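Long-range contact in putative beta-glucosidase (Bifidobacterium adolescentis, PDB 5WAB), which hydrolyses beta-glucosidic linkages as a member of glycosyl hydrolase family 3, and may also release terminal arabinopyranosyl units from ginsenosides: residues L546-V558 with T569-E582. Sequence-based numbering, arbitrary orientation.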
loop_
_atom_site.group_PDB
_atom_site.type_symbol
_atom_site.label_atom_id
_atom_site.label_comp_id
_atom_site.label_asym_id
_atom_site.label_seq_id
_atom_site.Cartn_x
_atom_site.Cartn_y
_atom_site.Cartn_z
ATOM N N LEU A 546 -1.905 1.615 19.487
ATOM C CA LEU A 546 -2.490 2.131 20.713
ATOM C C LEU A 546 -3.214 3.447 20.434
ATOM O O LEU A 546 -3.076 4.053 19.373
ATOM C CB LEU A 546 -1.410 2.316 21.779
ATOM C CG LEU A 546 -0.666 1.071 22.288
ATOM C CD1 LEU A 546 0.393 1.464 23.318
ATOM C CD2 LEU A 546 -1.615 0.027 22.872
ATOM N N SER A 547 -3.994 3.892 21.415
ATOM C CA SER A 547 -4.768 5.122 21.304
ATOM C C SER A 547 -4.825 5.774 22.678
ATOM O O SER A 547 -4.482 5.161 23.692
ATOM C CB SER A 547 -6.178 4.874 20.755
ATOM O OG SER A 547 -7.042 4.392 21.762
ATOM N N TYR A 548 -5.247 7.038 22.705
ATOM C CA TYR A 548 -5.487 7.697 23.983
ATOM C C TYR A 548 -6.782 7.241 24.648
ATOM O O TYR A 548 -7.003 7.564 25.820
ATOM C CB TYR A 548 -5.519 9.220 23.800
ATOM C CG TYR A 548 -4.211 9.811 23.312
ATOM C CD1 TYR A 548 -3.020 9.103 23.424
ATOM C CD2 TYR A 548 -4.173 11.072 22.722
ATOM C CE1 TYR A 548 -1.828 9.632 22.966
ATOM C CE2 TYR A 548 -2.983 11.611 22.262
ATOM C CZ TYR A 548 -1.812 10.888 22.390
ATOM O OH TYR A 548 -0.623 11.421 21.937
ATOM N N ALA A 549 -7.627 6.488 23.948
ATOM C CA ALA A 549 -8.893 6.007 24.481
ATOM C C ALA A 549 -8.842 4.502 24.708
ATOM O O ALA A 549 -7.900 3.816 24.306
ATOM C CB ALA A 549 -10.047 6.355 23.535
ATOM N N THR A 550 -9.879 3.989 25.362
ATOM C CA THR A 550 -10.056 2.559 25.558
ATOM C C THR A 550 -11.361 2.123 24.908
ATOM O O THR A 550 -12.337 2.879 24.874
ATOM C CB THR A 550 -10.059 2.177 27.052
ATOM O OG1 THR A 550 -11.120 2.862 27.729
ATOM C CG2 THR A 550 -8.732 2.533 27.698
ATOM N N PHE A 551 -11.368 0.902 24.378
ATOM C CA PHE A 551 -12.523 0.378 23.666
ATOM C C PHE A 551 -12.814 -1.045 24.125
ATOM O O PHE A 551 -11.926 -1.761 24.591
ATOM C CB PHE A 551 -12.304 0.426 22.140
ATOM C CG PHE A 551 -12.086 1.817 21.610
ATOM C CD1 PHE A 551 -10.818 2.383 21.612
ATOM C CD2 PHE A 551 -13.148 2.569 21.134
ATOM C CE1 PHE A 551 -10.611 3.666 21.142
ATOM C CE2 PHE A 551 -12.946 3.857 20.658
ATOM C CZ PHE A 551 -11.676 4.406 20.663
ATOM N N ALA A 552 -14.075 -1.441 23.984
ATOM C CA ALA A 552 -14.528 -2.777 24.333
ATOM C C ALA A 552 -15.436 -3.290 23.230
ATOM O O ALA A 552 -16.244 -2.534 22.682
ATOM C CB ALA A 552 -15.269 -2.792 25.675
ATOM N N ILE A 553 -15.298 -4.572 22.906
ATOM C CA ILE A 553 -16.093 -5.220 21.871
ATOM C C ILE A 553 -16.962 -6.289 22.517
ATOM O O ILE A 553 -16.458 -7.152 23.246
ATOM C CB ILE A 553 -15.203 -5.824 20.770
ATOM C CG1 ILE A 553 -14.444 -4.715 20.047
ATOM C CG2 ILE A 553 -16.030 -6.623 19.784
ATOM C CD1 ILE A 553 -13.478 -5.225 19.019
ATOM N N ASP A 554 -18.265 -6.225 22.260
ATOM C CA ASP A 554 -19.182 -7.256 22.719
ATOM C C ASP A 554 -20.302 -7.388 21.697
ATOM O O ASP A 554 -20.283 -6.745 20.645
ATOM C CB ASP A 554 -19.713 -6.937 24.123
ATOM C CG ASP A 554 -20.363 -5.563 24.211
ATOM O OD1 ASP A 554 -20.498 -4.886 23.167
ATOM O OD2 ASP A 554 -20.751 -5.167 25.336
ATOM N N GLY A 555 -21.293 -8.212 22.019
ATOM C CA GLY A 555 -22.391 -8.427 21.095
ATOM C C GLY A 555 -21.964 -9.015 19.770
ATOM O O GLY A 555 -22.633 -8.794 18.756
ATOM N N VAL A 556 -20.858 -9.757 19.750
ATOM C CA VAL A 556 -20.361 -10.334 18.507
ATOM C C VAL A 556 -21.243 -11.514 18.130
ATOM O O VAL A 556 -21.443 -12.441 18.924
ATOM C CB VAL A 556 -18.892 -10.757 18.642
ATOM C CG1 VAL A 556 -18.421 -11.431 17.366
ATOM C CG2 VAL A 556 -18.023 -9.555 18.957
ATOM N N ASN A 557 -21.788 -11.481 16.917
ATOM C CA ASN A 557 -22.639 -12.558 16.427
ATOM C C ASN A 557 -22.287 -12.834 14.975
ATOM O O ASN A 557 -22.290 -11.919 14.147
ATOM C CB ASN A 557 -24.121 -12.204 16.565
ATOM C CG ASN A 557 -25.025 -13.360 16.210
ATOM O OD1 ASN A 557 -25.580 -13.415 15.115
ATOM N ND2 ASN A 557 -25.178 -14.300 17.139
ATOM N N VAL A 558 -21.954 -14.081 14.674
ATOM C CA VAL A 558 -21.644 -14.508 13.317
ATOM C C VAL A 558 -22.746 -15.462 12.882
ATOM O O VAL A 558 -23.060 -16.423 13.596
ATOM C CB VAL A 558 -20.253 -15.165 13.240
ATOM C CG1 VAL A 558 -19.908 -15.529 11.808
ATOM C CG2 VAL A 558 -19.195 -14.240 13.834
ATOM N N THR A 569 -21.687 -9.549 13.066
ATOM C CA THR A 569 -22.292 -8.409 13.732
ATOM C C THR A 569 -21.580 -8.213 15.060
ATOM O O THR A 569 -21.371 -9.188 15.786
ATOM C CB THR A 569 -23.779 -8.694 13.918
ATOM O OG1 THR A 569 -24.277 -9.206 12.675
ATOM C CG2 THR A 569 -24.584 -7.414 14.318
ATOM N N ALA A 570 -21.194 -6.973 15.370
ATOM C CA ALA A 570 -20.479 -6.677 16.605
ATOM C C ALA A 570 -20.731 -5.238 17.041
ATOM O O ALA A 570 -21.049 -4.370 16.226
ATOM C CB ALA A 570 -18.980 -6.916 16.435
ATOM N N THR A 571 -20.543 -4.988 18.340
ATOM C CA THR A 571 -20.649 -3.652 18.921
ATOM C C THR A 571 -19.303 -3.239 19.501
ATOM O O THR A 571 -18.697 -3.992 20.272
ATOM C CB THR A 571 -21.691 -3.592 20.040
ATOM O OG1 THR A 571 -22.985 -3.933 19.531
ATOM C CG2 THR A 571 -21.744 -2.174 20.624
ATOM N N VAL A 572 -18.850 -2.038 19.160
ATOM C CA VAL A 572 -17.624 -1.475 19.708
ATOM C C VAL A 572 -17.995 -0.223 20.492
ATOM O O VAL A 572 -18.830 0.573 20.047
ATOM C CB VAL A 572 -16.596 -1.172 18.598
ATOM C CG1 VAL A 572 -17.222 -0.328 17.505
ATOM C CG2 VAL A 572 -15.354 -0.498 19.170
ATOM N N THR A 573 -17.383 -0.051 21.662
ATOM C CA THR A 573 -17.775 1.005 22.587
ATOM C C THR A 573 -16.541 1.730 23.103
ATOM O O THR A 573 -15.563 1.089 23.501
ATOM C CB THR A 573 -18.571 0.428 23.760
ATOM O OG1 THR A 573 -19.648 -0.374 23.259
ATOM C CG2 THR A 573 -19.131 1.543 24.630
ATOM N N ASN A 574 -16.575 3.061 23.070
ATOM C CA ASN A 574 -15.525 3.873 23.676
ATOM C C ASN A 574 -15.786 3.948 25.177
ATOM O O ASN A 574 -16.707 4.642 25.621
ATOM C CB ASN A 574 -15.490 5.261 23.047
ATOM C CG ASN A 574 -14.288 6.076 23.492
ATOM O OD1 ASN A 574 -13.727 5.857 24.568
ATOM N ND2 ASN A 574 -13.893 7.033 22.666
ATOM N N THR A 575 -14.978 3.234 25.962
ATOM C CA THR A 575 -15.156 3.132 27.404
ATOM C C THR A 575 -14.288 4.117 28.180
ATOM O O THR A 575 -13.997 3.879 29.355
ATOM C CB THR A 575 -14.857 1.707 27.869
ATOM O OG1 THR A 575 -13.501 1.374 27.540
ATOM C CG2 THR A 575 -15.795 0.712 27.194
ATOM N N SER A 576 -13.879 5.217 27.562
ATOM C CA SER A 576 -12.971 6.174 28.182
ATOM C C SER A 576 -13.603 7.565 28.188
ATOM O O SER A 576 -14.788 7.734 27.891
ATOM C CB SER A 576 -11.623 6.169 27.458
ATOM O OG SER A 576 -11.730 6.799 26.192
ATOM N N ASP A 577 -12.799 8.568 28.543
ATOM C CA ASP A 577 -13.213 9.965 28.512
ATOM C C ASP A 577 -12.641 10.717 27.320
ATOM O O ASP A 577 -12.747 11.946 27.267
ATOM C CB ASP A 577 -12.797 10.676 29.802
ATOM C CG ASP A 577 -13.412 10.056 31.034
ATOM O OD1 ASP A 577 -14.607 9.696 30.981
ATOM O OD2 ASP A 577 -12.701 9.939 32.057
ATOM N N VAL A 578 -12.040 10.010 26.367
ATOM C CA VAL A 578 -11.354 10.627 25.240
ATOM C C VAL A 578 -12.035 10.195 23.950
ATOM O O VAL A 578 -12.264 9.002 23.732
ATOM C CB VAL A 578 -9.863 10.254 25.218
ATOM C CG1 VAL A 578 -9.177 10.892 24.012
ATOM C CG2 VAL A 578 -9.200 10.666 26.529
ATOM N N ASP A 579 -12.341 11.166 23.097
ATOM C CA ASP A 579 -12.870 10.874 21.770
ATOM C C ASP A 579 -11.745 10.341 20.891
ATOM O O ASP A 579 -10.701 10.991 20.750
ATOM C CB ASP A 579 -13.486 12.133 21.157
ATOM C CG ASP A 579 -14.571 12.755 22.037
ATOM O OD1 ASP A 579 -14.999 12.114 23.020
ATOM O OD2 ASP A 579 -14.994 13.895 21.746
ATOM N N ALA A 580 -11.936 9.150 20.324
ATOM C CA ALA A 580 -10.909 8.532 19.494
ATOM C C ALA A 580 -11.555 7.491 18.590
ATOM O O ALA A 580 -12.702 7.089 18.792
ATOM C CB ALA A 580 -9.804 7.902 20.347
ATOM N N ALA A 581 -10.788 7.044 17.597
ATOM C CA ALA A 581 -11.248 6.064 16.626
ATOM C C ALA A 581 -10.630 4.698 16.901
ATOM O O ALA A 581 -9.479 4.589 17.331
ATOM C CB ALA A 581 -10.908 6.502 15.199
ATOM N N GLU A 582 -11.402 3.653 16.613
ATOM C CA GLU A 582 -10.960 2.272 16.750
ATOM C C GLU A 582 -11.203 1.542 15.440
ATOM O O GLU A 582 -12.215 1.772 14.772
ATOM C CB GLU A 582 -11.707 1.570 17.898
ATOM C CG GLU A 582 -11.381 0.095 18.093
ATOM C CD GLU A 582 -9.942 -0.147 18.498
ATOM O OE1 GLU A 582 -9.671 -0.227 19.717
ATOM O OE2 GLU A 582 -9.080 -0.246 17.599
#
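Strand 551-558 pairs with strand 569-574 as an antiparallel beta hairpin at the start of the fibronectin type III-like domain, and the chain beyond the second strand crosses to the domain's other sheet. Ala-552 and Asp-554 form hydrogen-bonded pairs with Thr-573 and Thr-571, after which a beta bulge at Gly-555 and Val-556 shifts the register by one residue, so that Asn-557 faces Thr-569. Past the regular ladder, Thr-575 N reaches Thr-550 O from above the carbonyl plane, and the two threonine hydroxyls, OG1 to OG1, hydrogen-bond at 2.8 Å.

Between the layers, Glu-582 CB sits 3.6 Å from the centroid of the Phe-551 ring in a CH-pi contact, Ala-580 O meets the edge of that ring at Phe-551 CZ (3.4 Å), and Asn-574 CB approaches Phe-551 CE2 obliquely. With CG anti to the backbone N (chi1 -171°), Asn-574 turns its amide into the following turn: OD1 accepts from both Ser-576 N and Ser-576 OG, the former closing an Asx turn, while ND2 donates to Val-578 O at 2.8 Å. An alanine in place of Asn-574 is likely to leave Ser-576 OG and Val-578 O without these partners and the turn freer to shift.

Strand 615-622 flanks strand 569-574 on its other edge, Ile-553 and Val-556 pack on strand 654-663 of the facing sheet, and Glu-582 forms a salt bridge with Lys-493.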